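Local coordinates for lipoprotein (Paraburkholderia phytofirmans, PDB 5T11) that is PelC, a periplasmic lipoprotein that assembles into a dodecamer and probably guides Pel polysaccharide on its way across the outer membrane, at residues Thr10-Ala14 and Val125-Ala129; Asp19-Ser25 and Asn87-Ser93; Ile26-Thr32 and Gly94-Arg100; Val111-Phe115 and Leu148-Leu153. The protein carries 1 engineered substitution. The contacts are given in a common frame with arbitrary orientation. Numbering follows the deposited sequence.

Contact 1 of 4, residues Thr10-Ala14 and Val125-Ala129; sequences TSGPA and VVWSA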
loop_
_atom_site.group_PDB
_atom_site.type_symbol
_atom_site.label_atom_id
_atom_site.label_comp_id
_atom_site.label_asym_id
_atom_site.label_seq_id
_atom_site.Cartn_x
_atom_site.Cartn_y
_atom_site.Cartn_z
ATOM N N THR B 10 -22.874 43.161 6.195
ATOM C CA THR B 10 -23.175 44.389 6.919
ATOM C C THR B 10 -23.589 45.492 5.941
ATOM O O THR B 10 -23.641 45.305 4.722
ATOM C CB THR B 10 -21.964 44.841 7.732
ATOM O OG1 THR B 10 -20.941 45.308 6.840
ATOM C CG2 THR B 10 -21.419 43.684 8.551
ATOM N N SER B 11 -23.883 46.667 6.485
ATOM C CA SER B 11 -24.040 47.825 5.625
ATOM C C SER B 11 -22.670 48.426 5.325
ATOM O O SER B 11 -21.674 48.134 5.996
ATOM C CB SER B 11 -24.939 48.868 6.274
ATOM O OG SER B 11 -24.262 49.494 7.345
ATOM N N GLY B 12 -22.626 49.273 4.304
ATOM C CA GLY B 12 -21.375 49.861 3.887
ATOM C C GLY B 12 -21.562 51.076 3.003
ATOM O O GLY B 12 -22.663 51.350 2.516
ATOM N N PRO B 13 -20.480 51.811 2.754
ATOM C CA PRO B 13 -20.588 53.024 1.940
ATOM C C PRO B 13 -20.899 52.682 0.494
ATOM O O PRO B 13 -20.639 51.578 0.014
ATOM C CB PRO B 13 -19.201 53.663 2.072
ATOM C CG PRO B 13 -18.290 52.498 2.241
ATOM C CD PRO B 13 -19.074 51.449 3.015
ATOM N N ALA B 14 -21.487 53.644 -0.202
ATOM C CA ALA B 14 -21.692 53.502 -1.633
ATOM C C ALA B 14 -20.358 53.737 -2.324
ATOM O O ALA B 14 -19.756 54.805 -2.174
ATOM C CB ALA B 14 -22.753 54.484 -2.127
ATOM N N VAL B 125 -12.620 49.061 9.481
ATOM C CA VAL B 125 -13.449 48.163 8.678
ATOM C C VAL B 125 -14.796 48.847 8.452
ATOM O O VAL B 125 -15.558 49.063 9.400
ATOM C CB VAL B 125 -13.628 46.798 9.352
ATOM C CG1 VAL B 125 -14.662 45.967 8.590
ATOM C CG2 VAL B 125 -12.298 46.058 9.423
ATOM N N VAL B 126 -15.086 49.208 7.198
ATOM C CA VAL B 126 -16.319 49.926 6.881
ATOM C C VAL B 126 -17.380 49.015 6.285
ATOM O O VAL B 126 -18.536 49.444 6.130
ATOM C CB VAL B 126 -16.051 51.120 5.935
ATOM C CG1 VAL B 126 -15.108 52.141 6.599
ATOM C CG2 VAL B 126 -15.501 50.644 4.594
ATOM N N TRP B 127 -17.041 47.767 5.980
ATOM C CA TRP B 127 -17.975 46.811 5.403
ATOM C C TRP B 127 -17.348 45.434 5.516
ATOM O O TRP B 127 -16.121 45.295 5.432
ATOM C CB TRP B 127 -18.282 47.156 3.936
ATOM C CG TRP B 127 -19.156 46.183 3.198
ATOM C CD1 TRP B 127 -20.504 46.271 3.015
ATOM C CD2 TRP B 127 -18.731 44.993 2.511
ATOM N NE1 TRP B 127 -20.951 45.205 2.272
ATOM C CE2 TRP B 127 -19.882 44.407 1.944
ATOM C CE3 TRP B 127 -17.492 44.372 2.321
ATOM C CZ2 TRP B 127 -19.835 43.220 1.211
ATOM C CZ3 TRP B 127 -17.441 43.184 1.591
ATOM C CH2 TRP B 127 -18.605 42.620 1.046
ATOM N N SER B 128 -18.190 44.424 5.716
ATOM C CA SER B 128 -17.691 43.056 5.769
ATOM C C SER B 128 -18.836 42.115 5.435
ATOM O O SER B 128 -20.014 42.495 5.487
ATOM C CB SER B 128 -17.091 42.724 7.142
ATOM O OG SER B 128 -18.040 42.910 8.188
ATOM N N ALA B 129 -18.475 40.879 5.094
ATOM C CA ALA B 129 -19.475 39.897 4.701
ATOM C C ALA B 129 -18.871 38.502 4.730
ATOM O O ALA B 129 -17.649 38.323 4.689
ATOM C CB ALA B 129 -20.052 40.190 3.313
HETATM O O HOH W 1 -24.205 45.387 2.148
#

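Contact 2 of 4, residues Asp19-Ser25 and Asn87-Ser93; sequences DKVAVVS and NARYVLS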
loop_
_atom_site.group_PDB
_atom_site.type_symbol
_atom_site.label_atom_id
_atom_site.label_comp_id
_atom_site.label_asym_id
_atom_site.label_seq_id
_atom_site.Cartn_x
_atom_site.Cartn_y
_atom_site.Cartn_z
ATOM N N ASP B 19 -13.210 55.259 -7.007
ATOM C CA ASP B 19 -12.593 54.840 -5.753
ATOM C C ASP B 19 -11.573 53.747 -6.045
ATOM O O ASP B 19 -11.941 52.670 -6.522
ATOM C CB ASP B 19 -13.644 54.319 -4.774
ATOM C CG ASP B 19 -14.497 55.421 -4.173
ATOM O OD1 ASP B 19 -14.032 56.577 -4.103
ATOM O OD2 ASP B 19 -15.638 55.113 -3.752
ATOM N N LYS B 20 -10.299 54.013 -5.753
ATOM C CA LYS B 20 -9.246 53.027 -5.981
ATOM C C LYS B 20 -9.260 52.000 -4.854
ATOM O O LYS B 20 -9.180 52.358 -3.676
ATOM C CB LYS B 20 -7.885 53.709 -6.087
ATOM C CG LYS B 20 -7.890 54.863 -7.079
ATOM C CD LYS B 20 -6.499 55.279 -7.530
ATOM C CE LYS B 20 -6.599 56.207 -8.737
ATOM N NZ LYS B 20 -7.540 55.670 -9.772
ATOM N N VAL B 21 -9.368 50.728 -5.216
ATOM C CA VAL B 21 -9.429 49.622 -4.266
ATOM C C VAL B 21 -8.237 48.708 -4.507
ATOM O O VAL B 21 -7.996 48.279 -5.642
ATOM C CB VAL B 21 -10.741 48.831 -4.403
ATOM C CG1 VAL B 21 -10.755 47.629 -3.452
ATOM C CG2 VAL B 21 -11.933 49.741 -4.180
ATOM N N ALA B 22 -7.503 48.404 -3.445
ATOM C CA ALA B 22 -6.455 47.394 -3.485
ATOM C C ALA B 22 -6.982 46.111 -2.855
ATOM O O ALA B 22 -7.582 46.152 -1.776
ATOM C CB ALA B 22 -5.200 47.868 -2.751
ATOM N N VAL B 23 -6.778 44.986 -3.539
ATOM C CA VAL B 23 -7.084 43.665 -2.984
ATOM C C VAL B 23 -5.807 43.133 -2.349
ATOM O O VAL B 23 -4.767 43.032 -3.011
ATOM C CB VAL B 23 -7.616 42.704 -4.055
ATOM C CG1 VAL B 23 -7.782 41.290 -3.474
ATOM C CG2 VAL B 23 -8.926 43.233 -4.641
ATOM N N VAL B 24 -5.879 42.823 -1.059
ATOM C CA VAL B 24 -4.713 42.499 -0.250
ATOM C C VAL B 24 -4.919 41.125 0.381
ATOM O O VAL B 24 -5.965 40.870 0.988
ATOM C CB VAL B 24 -4.482 43.569 0.832
ATOM C CG1 VAL B 24 -3.703 43.011 2.001
ATOM C CG2 VAL B 24 -3.781 44.776 0.242
ATOM N N SER B 25 -3.916 40.255 0.225
ATOM C CA SER B 25 -3.713 39.001 0.951
ATOM C C SER B 25 -4.975 38.410 1.555
ATOM O O SER B 25 -5.315 38.677 2.713
ATOM C CB SER B 25 -2.682 39.190 2.062
ATOM O OG SER B 25 -3.207 39.998 3.100
ATOM N N ASN B 87 -2.121 54.840 -3.326
ATOM C CA ASN B 87 -3.198 55.806 -3.074
ATOM C C ASN B 87 -4.582 55.172 -3.207
ATOM O O ASN B 87 -5.535 55.819 -3.646
ATOM C CB ASN B 87 -3.077 57.031 -3.981
ATOM C CG ASN B 87 -1.756 57.726 -3.825
ATOM O OD1 ASN B 87 -1.454 58.271 -2.762
ATOM N ND2 ASN B 87 -0.951 57.717 -4.884
ATOM N N ALA B 88 -4.694 53.898 -2.823
ATOM C CA ALA B 88 -5.999 53.259 -2.730
ATOM C C ALA B 88 -6.858 53.948 -1.679
ATOM O O ALA B 88 -6.379 54.333 -0.609
ATOM C CB ALA B 88 -5.845 51.772 -2.376
ATOM N N ARG B 89 -8.144 54.098 -1.984
ATOM C CA ARG B 89 -9.061 54.585 -0.964
ATOM C C ARG B 89 -9.519 53.467 -0.027
ATOM O O ARG B 89 -9.730 53.718 1.167
ATOM C CB ARG B 89 -10.262 55.272 -1.619
ATOM C CG ARG B 89 -11.091 56.113 -0.643
ATOM C CD ARG B 89 -12.234 56.808 -1.356
ATOM N NE ARG B 89 -13.156 57.460 -0.428
ATOM C CZ ARG B 89 -14.198 58.191 -0.812
ATOM N NH1 ARG B 89 -14.445 58.364 -2.105
ATOM N NH2 ARG B 89 -14.992 58.750 0.091
ATOM N N TYR B 90 -9.678 52.242 -0.538
ATOM C CA TYR B 90 -10.084 51.095 0.276
ATOM C C TYR B 90 -9.203 49.885 -0.010
ATOM O O TYR B 90 -8.620 49.754 -1.090
ATOM C CB TYR B 90 -11.544 50.686 0.028
ATOM C CG TYR B 90 -12.564 51.772 0.252
ATOM C CD1 TYR B 90 -12.945 52.138 1.538
ATOM C CD2 TYR B 90 -13.160 52.423 -0.818
ATOM C CE1 TYR B 90 -13.882 53.131 1.749
ATOM C CE2 TYR B 90 -14.103 53.416 -0.617
ATOM C CZ TYR B 90 -14.459 53.768 0.673
ATOM O OH TYR B 90 -15.396 54.757 0.895
ATOM N N VAL B 91 -9.131 48.987 0.975
ATOM C CA VAL B 91 -8.482 47.689 0.840
ATOM C C VAL B 91 -9.538 46.609 1.046
ATOM O O VAL B 91 -10.318 46.671 2.007
ATOM C CB VAL B 91 -7.325 47.510 1.842
ATOM C CG1 VAL B 91 -6.995 46.045 2.027
ATOM C CG2 VAL B 91 -6.100 48.224 1.356
ATOM N N LEU B 92 -9.580 45.642 0.133
ATOM C CA LEU B 92 -10.399 44.450 0.286
ATOM C C LEU B 92 -9.484 43.319 0.731
ATOM O O LEU B 92 -8.506 43.001 0.044
ATOM C CB LEU B 92 -11.116 44.080 -1.015
ATOM C CG LEU B 92 -12.015 42.841 -0.861
ATOM C CD1 LEU B 92 -13.317 43.220 -0.178
ATOM C CD2 LEU B 92 -12.284 42.094 -2.183
ATOM N N SER B 93 -9.769 42.760 1.900
ATOM C CA SER B 93 -9.058 41.617 2.440
ATOM C C SER B 93 -10.091 40.560 2.818
ATOM O O SER B 93 -11.291 40.725 2.576
ATOM C CB SER B 93 -8.195 42.022 3.640
ATOM O OG SER B 93 -7.293 40.983 3.980
#

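Contact 3 of 4, residues Ile26-Thr32 and Gly94-Arg100; sequences IANYTET and GAVEEWR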
loop_
_atom_site.group_PDB
_atom_site.type_symbol
_atom_site.label_atom_id
_atom_site.label_comp_id
_atom_site.label_asym_id
_atom_site.label_seq_id
_atom_site.Cartn_x
_atom_site.Cartn_y
_atom_site.Cartn_z
ATOM N N ILE B 26 -5.681 37.620 0.766
ATOM C CA ILE B 26 -6.775 36.815 1.278
ATOM C C ILE B 26 -6.184 35.531 1.848
ATOM O O ILE B 26 -5.536 34.766 1.128
ATOM C CB ILE B 26 -7.801 36.532 0.177
ATOM C CG1 ILE B 26 -8.426 37.880 -0.253
ATOM C CG2 ILE B 26 -8.810 35.480 0.656
ATOM C CD1 ILE B 26 -9.492 37.793 -1.328
ATOM N N ALA B 27 -6.378 35.315 3.148
ATOM C CA ALA B 27 -5.754 34.202 3.849
ATOM C C ALA B 27 -6.348 32.874 3.385
ATOM O O ALA B 27 -7.514 32.785 2.985
ATOM C CB ALA B 27 -5.923 34.364 5.363
ATOM N N ASN B 28 -5.530 31.832 3.413
ATOM C CA ASN B 28 -5.968 30.516 2.961
ATOM C C ASN B 28 -6.008 29.600 4.173
ATOM O O ASN B 28 -4.956 29.190 4.689
ATOM C CB ASN B 28 -5.056 29.965 1.859
ATOM C CG ASN B 28 -5.571 28.629 1.287
ATOM O OD1 ASN B 28 -6.666 28.165 1.636
ATOM N ND2 ASN B 28 -4.785 28.015 0.408
ATOM N N TYR B 29 -7.216 29.294 4.641
ATOM C CA TYR B 29 -7.379 28.383 5.765
ATOM C C TYR B 29 -7.777 26.984 5.324
ATOM O O TYR B 29 -8.184 26.170 6.154
ATOM C CB TYR B 29 -8.390 28.949 6.761
ATOM C CG TYR B 29 -7.933 30.262 7.366
ATOM C CD1 TYR B 29 -6.582 30.508 7.604
ATOM C CD2 TYR B 29 -8.847 31.272 7.679
ATOM C CE1 TYR B 29 -6.158 31.718 8.151
ATOM C CE2 TYR B 29 -8.424 32.480 8.224
ATOM C CZ TYR B 29 -7.084 32.691 8.450
ATOM O OH TYR B 29 -6.666 33.875 8.990
ATOM N N THR B 30 -7.668 26.688 4.040
ATOM C CA THR B 30 -7.968 25.368 3.522
ATOM C C THR B 30 -6.672 24.652 3.195
ATOM O O THR B 30 -5.578 25.220 3.225
ATOM C CB THR B 30 -8.825 25.457 2.258
ATOM O OG1 THR B 30 -7.963 25.721 1.133
ATOM C CG2 THR B 30 -9.848 26.599 2.390
ATOM N N GLU B 31 -6.823 23.395 2.822
ATOM C CA GLU B 31 -5.724 22.580 2.347
ATOM C C GLU B 31 -5.661 22.552 0.827
ATOM O O GLU B 31 -4.940 21.734 0.267
ATOM C CB GLU B 31 -5.857 21.173 2.929
ATOM C CG GLU B 31 -5.670 21.194 4.443
ATOM C CD GLU B 31 -6.012 19.867 5.094
ATOM O OE1 GLU B 31 -7.202 19.481 5.077
ATOM O OE2 GLU B 31 -5.089 19.213 5.623
ATOM N N THR B 32 -6.394 23.434 0.144
ATOM C CA THR B 32 -6.236 23.588 -1.296
ATOM C C THR B 32 -5.186 24.655 -1.563
ATOM O O THR B 32 -5.418 25.832 -1.239
ATOM C CB THR B 32 -7.557 23.959 -1.947
ATOM O OG1 THR B 32 -8.531 22.967 -1.607
ATOM C CG2 THR B 32 -7.403 24.004 -3.468
ATOM N N GLY B 94 -9.631 39.475 3.422
ATOM C CA GLY B 94 -10.545 38.434 3.858
ATOM C C GLY B 94 -9.810 37.117 4.048
ATOM O O GLY B 94 -8.593 37.093 4.228
ATOM N N ALA B 95 -10.586 36.033 4.004
ATOM C CA ALA B 95 -10.047 34.695 4.211
ATOM C C ALA B 95 -10.937 33.657 3.538
ATOM O O ALA B 95 -12.158 33.835 3.417
ATOM C CB ALA B 95 -9.913 34.366 5.701
ATOM N N VAL B 96 -10.308 32.560 3.124
ATOM C CA VAL B 96 -11.009 31.405 2.581
ATOM C C VAL B 96 -11.069 30.334 3.672
ATOM O O VAL B 96 -10.031 29.838 4.131
ATOM C CB VAL B 96 -10.323 30.891 1.307
ATOM C CG1 VAL B 96 -11.057 29.685 0.747
ATOM C CG2 VAL B 96 -10.248 32.035 0.253
ATOM N N GLU B 97 -12.287 30.007 4.115
ATOM C CA GLU B 97 -12.508 28.979 5.130
ATOM C C GLU B 97 -12.714 27.597 4.535
ATOM O O GLU B 97 -12.508 26.593 5.233
ATOM C CB GLU B 97 -13.732 29.333 6.000
ATOM C CG GLU B 97 -13.524 30.556 6.912
ATOM C CD GLU B 97 -13.728 31.880 6.187
ATOM O OE1 GLU B 97 -14.567 31.923 5.253
ATOM O OE2 GLU B 97 -13.044 32.874 6.537
ATOM N N GLU B 98 -13.113 27.514 3.268
ATOM C CA GLU B 98 -13.346 26.225 2.634
ATOM C C GLU B 98 -13.327 26.423 1.129
ATOM O O GLU B 98 -13.847 27.423 0.617
ATOM C CB GLU B 98 -14.683 25.617 3.084
ATOM C CG GLU B 98 -15.020 24.301 2.419
ATOM C CD GLU B 98 -16.040 23.470 3.218
ATOM O OE1 GLU B 98 -17.071 24.039 3.662
ATOM O OE2 GLU B 98 -15.804 22.239 3.394
ATOM N N TRP B 99 -12.735 25.467 0.431
ATOM C CA TRP B 99 -12.526 25.564 -1.007
ATOM C C TRP B 99 -12.062 24.204 -1.510
ATOM O O TRP B 99 -10.864 24.000 -1.736
ATOM C CB TRP B 99 -11.489 26.646 -1.301
ATOM C CG TRP B 99 -11.303 27.097 -2.745
ATOM C CD1 TRP B 99 -10.731 26.388 -3.769
ATOM C CD2 TRP B 99 -11.606 28.402 -3.283
ATOM N NE1 TRP B 99 -10.687 27.158 -4.914
ATOM C CE2 TRP B 99 -11.225 28.393 -4.647
ATOM C CE3 TRP B 99 -12.193 29.561 -2.752
ATOM C CZ2 TRP B 99 -11.397 29.508 -5.486
ATOM C CZ3 TRP B 99 -12.361 30.668 -3.585
ATOM C CH2 TRP B 99 -11.955 30.629 -4.939
ATOM N N ARG B 100 -12.982 23.253 -1.642
ATOM C CA ARG B 100 -12.594 21.882 -1.972
ATOM C C ARG B 100 -13.785 21.184 -2.606
ATOM O O ARG B 100 -14.916 21.679 -2.555
ATOM C CB ARG B 100 -12.139 21.118 -0.721
ATOM C CG ARG B 100 -13.268 20.967 0.330
ATOM C CD ARG B 100 -12.886 20.043 1.488
ATOM N NE ARG B 100 -12.613 18.676 1.018
ATOM C CZ ARG B 100 -12.416 17.636 1.821
ATOM N NH1 ARG B 100 -12.453 17.788 3.147
ATOM N NH2 ARG B 100 -12.188 16.442 1.301
#

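Contact 4 of 4, residues Val111-Phe115 and Leu148-Leu153; sequences VGVTF and LIAKVL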
loop_
_atom_site.group_PDB
_atom_site.type_symbol
_atom_site.label_atom_id
_atom_site.label_comp_id
_atom_site.label_asym_id
_atom_site.label_seq_id
_atom_site.Cartn_x
_atom_site.Cartn_y
_atom_site.Cartn_z
ATOM N N VAL B 111 -17.575 25.988 -0.863
ATOM C CA VAL B 111 -16.794 27.221 -0.752
ATOM C C VAL B 111 -17.275 28.027 0.449
ATOM O O VAL B 111 -18.483 28.227 0.629
ATOM C CB VAL B 111 -16.906 28.083 -2.027
ATOM C CG1 VAL B 111 -16.129 29.401 -1.871
ATOM C CG2 VAL B 111 -16.402 27.301 -3.251
ATOM N N GLY B 112 -16.331 28.499 1.265
ATOM C CA GLY B 112 -16.624 29.434 2.342
ATOM C C GLY B 112 -15.609 30.572 2.333
ATOM O O GLY B 112 -14.406 30.303 2.244
ATOM N N VAL B 113 -16.074 31.836 2.381
ATOM C CA VAL B 113 -15.219 33.020 2.278
ATOM C C VAL B 113 -15.735 34.111 3.210
ATOM O O VAL B 113 -16.944 34.262 3.413
ATOM C CB VAL B 113 -15.147 33.585 0.840
ATOM C CG1 VAL B 113 -14.470 32.614 -0.095
ATOM C CG2 VAL B 113 -16.544 33.946 0.330
ATOM N N THR B 114 -14.804 34.885 3.768
ATOM C CA THR B 114 -15.116 36.100 4.509
ATOM C C THR B 114 -14.338 37.256 3.882
ATOM O O THR B 114 -13.197 37.078 3.443
ATOM C CB THR B 114 -14.764 35.953 6.001
ATOM O OG1 THR B 114 -13.446 35.401 6.121
ATOM C CG2 THR B 114 -15.758 35.025 6.723
ATOM N N PHE B 115 -14.954 38.436 3.824
ATOM C CA PHE B 115 -14.329 39.621 3.238
ATOM C C PHE B 115 -14.495 40.813 4.173
ATOM O O PHE B 115 -15.493 40.916 4.895
ATOM C CB PHE B 115 -14.944 40.005 1.876
ATOM C CG PHE B 115 -14.581 39.084 0.746
ATOM C CD1 PHE B 115 -13.347 39.200 0.102
ATOM C CD2 PHE B 115 -15.491 38.136 0.283
ATOM C CE1 PHE B 115 -13.010 38.351 -0.948
ATOM C CE2 PHE B 115 -15.157 37.280 -0.765
ATOM C CZ PHE B 115 -13.917 37.391 -1.383
ATOM N N LEU B 148 -20.328 32.658 -6.117
ATOM C CA LEU B 148 -20.557 33.055 -4.727
ATOM C C LEU B 148 -19.888 34.389 -4.405
ATOM O O LEU B 148 -20.481 35.252 -3.741
ATOM C CB LEU B 148 -20.044 31.974 -3.774
ATOM C CG LEU B 148 -20.039 32.360 -2.289
ATOM C CD1 LEU B 148 -21.472 32.549 -1.770
ATOM C CD2 LEU B 148 -19.283 31.323 -1.412
ATOM N N ILE B 149 -18.647 34.556 -4.845
ATOM C CA ILE B 149 -17.941 35.803 -4.596
ATOM C C ILE B 149 -18.655 36.964 -5.279
ATOM O O ILE B 149 -18.769 38.060 -4.711
ATOM C CB ILE B 149 -16.479 35.666 -5.043
ATOM C CG1 ILE B 149 -15.739 34.773 -4.049
ATOM C CG2 ILE B 149 -15.809 37.050 -5.151
ATOM C CD1 ILE B 149 -14.515 34.093 -4.605
ATOM N N ALA B 150 -19.185 36.733 -6.487
ATOM C CA ALA B 150 -19.988 37.759 -7.151
ATOM C C ALA B 150 -21.174 38.165 -6.285
ATOM O O ALA B 150 -21.460 39.358 -6.121
ATOM C CB ALA B 150 -20.465 37.269 -8.521
ATOM N N LYS B 151 -21.865 37.180 -5.702
ATOM C CA LYS B 151 -22.991 37.483 -4.817
ATOM C C LYS B 151 -22.517 38.241 -3.576
ATOM O O LYS B 151 -23.064 39.298 -3.225
ATOM C CB LYS B 151 -23.703 36.172 -4.435
ATOM C CG LYS B 151 -24.961 36.311 -3.588
ATOM C CD LYS B 151 -26.077 37.001 -4.370
ATOM C CE LYS B 151 -27.395 37.047 -3.595
ATOM N NZ LYS B 151 -28.343 38.003 -4.229
ATOM N N VAL B 152 -21.467 37.728 -2.919
ATOM C CA VAL B 152 -20.988 38.300 -1.662
ATOM C C VAL B 152 -20.543 39.751 -1.852
ATOM O O VAL B 152 -20.795 40.608 -0.995
ATOM C CB VAL B 152 -19.849 37.434 -1.090
ATOM C CG1 VAL B 152 -19.116 38.178 0.020
ATOM C CG2 VAL B 152 -20.387 36.086 -0.580
ATOM N N LEU B 153 -19.860 40.043 -2.954
ATOM C CA LEU B 153 -19.322 41.376 -3.206
ATOM C C LEU B 153 -20.292 42.286 -3.951
ATOM O O LEU B 153 -19.930 43.424 -4.287
ATOM C CB LEU B 153 -18.005 41.277 -3.990
ATOM C CG LEU B 153 -16.849 40.530 -3.303
ATOM C CD1 LEU B 153 -15.571 40.602 -4.151
ATOM C CD2 LEU B 153 -16.592 41.064 -1.887
#

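Contact 1 of 4, residues Thr10-Ala14 and Val125-Ala129
T10 lays its side chain over the W127 backbone and the S128 side chain: OG1 comes 3.6 Å from W127 CA, and T10 CG2 lies 3.5 Å from S128 OG. Two hydrogen bonds hold T10 there, one through its backbone and one through its hydroxyl. T10 N donates to S128 O (3.0 Å, 157°), while S128 N donates to T10 OG1 (3.1 Å, 156°), so the hydroxyl serves as acceptor where a strand partner would usually offer a carbonyl. T10 O turns elsewhere, to a water that donates to it at 2.6 Å and accepts from W127 NE1 at 3.3 Å. At G12 the chain skims the edge of the indole, with CA 3.8 Å from W127 CD1; a CB in ideal geometry would come within 2.5 Å of that carbon, a clash. P13 CD then reaches V126 CG2 at 4.0 Å, and both side chains also meet Y90. R48 of the second subunit packs on T10. The loop leaves strand 5-9 alongside a classic beta bulge, in which V126 and W127 together face L117 on the neighbouring antiparallel strand.

Contact 2 of 4, residues Asp19-Ser25 and Asn87-Ser93
V21 projects into the gap between two larger side chains of the neighbouring parallel strand: its CG2 lies 4.3 Å from Y90 CB, and its CG1 4.3 Å from L92 CB. Further along this face V23 CG2 meets L92 CD2, also at 4.3 Å, and helix 35-49 covers V21, V23 and L92. On the other face A22 makes a shallow floor, its CB 4.0 Å from A88 CB and 4.2 Å from V91 CG2, while V24 CB presses to 3.7 Å from V91 CG1; helix 78-85 closes this side, with W82 over A22. Parallel strands flanked by helices on both faces, joined by beta-alpha-beta crossovers, form this part of the mixed sheet. The ladder is regular: A22 N to Y90 O is 2.9 Å, L92 N to A22 O 2.8 Å and V24 N to L92 O 2.9 Å, with axes 4.6 Å apart at 30°. At its start K20 O accepts from both R89 N (2.6 Å) and Y90 N (3.2 Å), just after the Schellman motif at N87. D19 OD1 forms a salt bridge with R89 NH1 at 2.7 Å, while D19 OD2, 3.9 Å from Y90 CE2 at the ring edge, accepts from A16 N.

Contact 3 of 4, residues Ile26-Thr32 and Gly94-Arg100
Parallel backbone pairing comes first: A27 N donates to G94 O (3.0 Å), V96 N to A27 O (2.8 Å) and Y29 N to V96 O (2.9 Å), each at 148° or more. At G94, phi of 160° would jam a CB against the preceding carbonyl, so glycine suits the position. Apolar contacts fill both faces. I26 CG2 lies 3.8 Å from V96 CG2; on the other side A27 CB is 4.0 Å from A95 CB, and Y29 CE2 reaches A95 CB at 3.5 Å. Beyond the strand, T30 CG2 lies 3.7 Å from V96 CG1. Side-chain hydrogen bonds shape the exit: N28 OD1 accepts from T30 N (3.0 Å, an Asx turn), T30 OG1 from T32 N (2.9 Å, an ST turn), and T32 OG1 donates to W99 O at 2.6 Å. E97 and E98 form a classic bulge opposite G112 of strand 109-119. E98 bonds Y101 of the second subunit, while W99 packs between helices 35-49 and 141-152.

Contact 4 of 4, residues Val111-Phe115 and Leu148-Leu153
This is an apolar helix-on-sheet contact near the centre of the chain, where the end of helix 141-152 covers strand 109-119. The axes of strand 111-115 and helix 148-152 approach to 10.0 Å at an angle of 31°, and every one of the seven touching residues is buried. Alternate strand positions supply one surface: V111, V113 and F115 point toward the helix, whereas T114 points away. L148, I149 and V152 of the helix, and L153 next in the chain, supply the other, spaced i, i+1, i+4, i+5, so one flank is presented; the bonds V152 N to L148 O (2.8 Å) and L153 N to I149 O (2.9 Å) show that the turn is intact here. L148 CD2 bridges two strand residues, lying 3.7 Å from V111 CG1 and 4.2 Å from V113 CG2. V152 CG1 comes within 3.6 Å of F115 CD2. The phenyl ring is gripped further: L153 CD2 sits over its face, 4.0 Å from the centroid and 19° off the normal, a CH-pi contact, while I149 CG1 meets the ring edge, 4.2 Å from F115 CZ. W127 of strand 125-134 also packs on both F115 and L153. Helix 35-49 adjoins on this same side of the sheet, placing A43 against F115 and L153 and I42 against I149, while L92 of strand 90-99 touches F115 and L153 as well.

How the contacts relate
Contacts 2 and 4 are buried, whereas contacts 1 and 3 are only partly so and, like contact 4, reach the second subunit. Contacts 2 and 3 are successive parts of one pairing, strand 21-28 with strand 90-99, their centres about 20 Å apart; backbone bonds dominate both, supplemented by a salt bridge in the first and turn-forming side chains in the second. Contact 4 relies wholly on apolar side chains, as helix against sheet. Contact 1, toward the sheet edge formed by strand 5-9, has just two direct hydrogen bonds, one to a side-chain hydroxyl, and a bridging water. F115 unites the interior: it touches L92 of contact 2, I26 of contact 3 and, through its N, A129 O of contact 1 (2.8 Å, a probable hydrogen bond).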